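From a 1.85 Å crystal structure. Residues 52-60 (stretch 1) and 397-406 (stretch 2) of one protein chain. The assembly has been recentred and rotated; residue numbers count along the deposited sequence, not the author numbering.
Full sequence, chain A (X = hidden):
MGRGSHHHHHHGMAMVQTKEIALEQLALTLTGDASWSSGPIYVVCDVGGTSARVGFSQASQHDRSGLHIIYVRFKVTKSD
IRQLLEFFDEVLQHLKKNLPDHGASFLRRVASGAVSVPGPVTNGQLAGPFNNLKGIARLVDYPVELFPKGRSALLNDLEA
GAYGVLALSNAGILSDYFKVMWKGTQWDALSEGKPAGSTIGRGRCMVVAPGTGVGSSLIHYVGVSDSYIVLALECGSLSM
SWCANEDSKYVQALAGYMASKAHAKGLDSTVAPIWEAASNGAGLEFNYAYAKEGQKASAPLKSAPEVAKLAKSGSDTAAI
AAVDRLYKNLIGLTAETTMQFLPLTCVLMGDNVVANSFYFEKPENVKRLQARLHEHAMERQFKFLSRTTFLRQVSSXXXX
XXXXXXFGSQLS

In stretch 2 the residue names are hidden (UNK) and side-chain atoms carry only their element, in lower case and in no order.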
# COMPACT_ATOMS: atom_id res chain seq x y z
N ALA A 52 8.93 -2.28 28.23
CA ALA A 52 9.22 -3.22 27.16
C ALA A 52 8.73 -4.60 27.58
O ALA A 52 9.36 -5.25 28.42
CB ALA A 52 10.71 -3.23 26.86
N ARG A 53 7.61 -5.05 27.03
CA ARG A 53 7.14 -6.37 27.38
C ARG A 53 7.81 -7.36 26.46
O ARG A 53 7.82 -7.17 25.25
CB ARG A 53 5.61 -6.44 27.29
CG ARG A 53 4.93 -5.45 28.22
CD ARG A 53 3.43 -5.39 28.04
NE ARG A 53 3.05 -4.90 26.72
CZ ARG A 53 1.80 -4.63 26.37
NH1 ARG A 53 0.82 -4.79 27.25
NH2 ARG A 53 1.53 -4.18 25.15
N VAL A 54 8.41 -8.40 27.03
CA VAL A 54 9.13 -9.40 26.23
C VAL A 54 8.59 -10.77 26.61
O VAL A 54 8.51 -11.09 27.78
CB VAL A 54 10.63 -9.37 26.55
CG1 VAL A 54 11.40 -10.34 25.66
CG2 VAL A 54 11.17 -7.98 26.41
N GLY A 55 8.21 -11.58 25.64
CA GLY A 55 7.71 -12.90 25.98
C GLY A 55 7.53 -13.84 24.81
O GLY A 55 8.23 -13.75 23.81
N PHE A 56 6.58 -14.75 24.96
CA PHE A 56 6.42 -15.87 24.05
C PHE A 56 4.95 -16.09 23.78
O PHE A 56 4.11 -15.87 24.66
CB PHE A 56 7.03 -17.13 24.68
CG PHE A 56 8.47 -16.98 25.01
CD1 PHE A 56 9.44 -17.19 24.05
CD2 PHE A 56 8.85 -16.59 26.29
CE1 PHE A 56 10.78 -17.03 24.35
CE2 PHE A 56 10.19 -16.43 26.61
CZ PHE A 56 11.16 -16.65 25.65
N SER A 57 4.63 -16.53 22.57
CA SER A 57 3.25 -16.79 22.21
C SER A 57 3.16 -18.12 21.47
O SER A 57 4.14 -18.58 20.88
CB SER A 57 2.71 -15.69 21.31
OG SER A 57 3.48 -15.63 20.13
N GLN A 58 1.99 -18.73 21.51
CA GLN A 58 1.75 -19.92 20.71
C GLN A 58 0.26 -20.00 20.46
O GLN A 58 -0.52 -19.32 21.12
CB GLN A 58 2.23 -21.16 21.47
CG GLN A 58 1.62 -21.25 22.86
CD GLN A 58 1.90 -22.57 23.54
OE1 GLN A 58 1.28 -22.89 24.55
NE2 GLN A 58 2.83 -23.35 22.98
N ALA A 59 -0.13 -20.81 19.47
CA ALA A 59 -1.54 -21.12 19.26
C ALA A 59 -1.91 -22.46 19.91
O ALA A 59 -1.27 -22.91 20.86
CB ALA A 59 -1.85 -21.15 17.78
N SER A 60 -2.97 -23.07 19.39
CA SER A 60 -3.40 -24.42 19.74
C SER A 60 -4.45 -24.79 18.69
O SER A 60 -5.33 -23.99 18.39
CB SER A 60 -4.00 -24.48 21.15
OG SER A 60 -3.08 -24.06 22.14
N UNK A 397 -7.44 -5.94 23.91
CA UNK A 397 -6.56 -7.10 23.79
C UNK A 397 -5.17 -6.61 23.48
O UNK A 397 -5.00 -5.50 22.99
c UNK A 397 -7.06 -8.08 22.70
c UNK A 397 -6.38 -9.44 22.86
c UNK A 397 -6.82 -7.52 21.30
N UNK A 398 -4.15 -7.40 23.81
CA UNK A 398 -2.79 -7.00 23.52
C UNK A 398 -2.48 -7.30 22.07
O UNK A 398 -1.77 -8.26 21.76
o UNK A 398 -1.61 -6.20 26.32
c UNK A 398 -2.04 -7.28 25.92
n UNK A 398 -2.73 -8.11 26.69
c UNK A 398 -1.82 -7.69 24.47
N UNK A 399 -3.07 -6.49 21.19
CA UNK A 399 -3.07 -6.73 19.75
C UNK A 399 -1.65 -6.72 19.20
O UNK A 399 -1.33 -7.50 18.31
c UNK A 399 -3.99 -5.73 18.98
c UNK A 399 -5.24 -7.47 17.73
c UNK A 399 -4.35 -6.30 17.61
c UNK A 399 -3.33 -4.38 18.82
N UNK A 400 -0.79 -5.87 19.76
CA UNK A 400 0.55 -5.76 19.23
C UNK A 400 1.40 -6.99 19.58
O UNK A 400 2.18 -7.45 18.77
c UNK A 400 0.62 -3.24 19.04
o UNK A 400 -0.28 -3.34 18.20
n UNK A 400 1.12 -2.07 19.42
c UNK A 400 1.23 -4.47 19.69
N UNK A 401 1.27 -7.50 20.80
CA UNK A 401 1.94 -8.75 21.13
C UNK A 401 1.48 -9.89 20.20
O UNK A 401 2.31 -10.61 19.63
c UNK A 401 3.91 -8.00 23.17
c UNK A 401 2.33 -8.56 25.01
c UNK A 401 1.73 -9.10 22.61
c UNK A 401 2.45 -8.13 23.55
N UNK A 402 0.17 -10.03 20.04
CA UNK A 402 -0.40 -11.03 19.13
C UNK A 402 0.16 -10.89 17.71
O UNK A 402 0.39 -11.89 17.02
c UNK A 402 -2.66 -11.45 20.31
c UNK A 402 -2.51 -12.95 20.36
c UNK A 402 -4.13 -11.06 20.24
c UNK A 402 -1.92 -10.92 19.10
N UNK A 403 0.37 -9.65 17.29
CA UNK A 403 0.87 -9.38 15.95
C UNK A 403 2.27 -9.90 15.73
O UNK A 403 2.66 -10.20 14.59
N UNK A 404 3.03 -10.01 16.82
CA UNK A 404 4.34 -10.61 16.71
C UNK A 404 4.17 -12.08 16.33
O UNK A 404 4.96 -12.62 15.57
s UNK A 404 5.71 -8.73 18.31
c UNK A 404 5.13 -10.43 18.01
N UNK A 405 3.11 -12.72 16.84
CA UNK A 405 2.77 -14.08 16.40
C UNK A 405 2.28 -14.07 14.95
O UNK A 405 2.66 -14.93 14.14
c UNK A 405 -0.02 -16.12 16.14
c UNK A 405 0.97 -16.95 18.27
c UNK A 405 1.72 -14.71 17.32
c UNK A 405 1.23 -16.14 17.00
N UNK A 406 1.42 -13.11 14.63
CA UNK A 406 0.83 -13.01 13.31
C UNK A 406 1.92 -12.93 12.27
O UNK A 406 1.87 -13.61 11.25

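Position 397 carries three side-chain carbons, one bearing the other two, so the fork lies at CB. This is valine, Val397; it precedes the helix and its side chain stays out of reach of the strand.

Position 398 has two carbons, the second bearing one oxygen and one nitrogen; the oxygen lies 3.0 Å from Arg53 NH1. This short primary amide is asparagine. Asn398 holds the N-cap position, where asparagine is common, yet its side chain makes no capping bond. Its CB points toward the strand, and OD1 accepts a hydrogen bond from Arg53 NH1 that is weak because the angle at the hydrogen is only 123°.

At 399, four carbons fork at the first, and one arm is two carbons long, which defines isoleucine. Ile399 opens the helix and does not reach stretch 1.

Position 400 again shows two carbons ending in one oxygen and one nitrogen, so it is asparagine. Asn400 points sideways, and its ND2 is hydrogen-bonded elsewhere in the structure.

Position 401 has four carbons forked at the second; a terminal carbon lies over one face of the Arg53 guanidinium, 4.1 Å from Arg53 NE. The pattern is leucine. Leu401 points toward the strand, with chi1 m and chi2 t. An aliphatic methyl, here CD1, suits this place because the flat face of the group offers no N-H to satisfy.

The same four-carbon fork at 402 gives another leucine. The CB of Leu402 points away, and although the end of the side chain comes nearer, its CD2 remains 6.0 Å from Ser57 CB.

Position 403 has no side-chain atoms and is glycine; Gly403 donates its backbone N to Ile399 O at 2.9 Å, a regular helical bond.

One carbon followed by sulfur identifies 404 as cysteine. The CA-to-CB bond of Cys404 points toward the strand, but the sulfur lies farther from it than CB does, and the residue makes no contact.

Position 405 has four carbons forked at the second; a terminal carbon comes within 3.4 Å of Ser57 OG and 3.8 Å of Gln58 C. This is leucine, and CD1 of Leu405 fits closely to the end of the strand. That Ser57 hydroxyl is hydrogen-bonded elsewhere, so the apolar neighbour does not leave it unsatisfied.

Position 406, without side-chain atoms, is glycine; Gly406 continues the helix and lies out of reach.

The helix crosses the strand at 62°, burying 306 Å² in all. Leu401 and Leu405, one helical turn apart, both point toward the strand and pack against Arg53 and Ser57, which point back. Packing dominates, and the weak Arg53–Asn398 bond adds a polar link near the start of the helix.

Stretch 2, residues 397-406: VNINLLGCLG
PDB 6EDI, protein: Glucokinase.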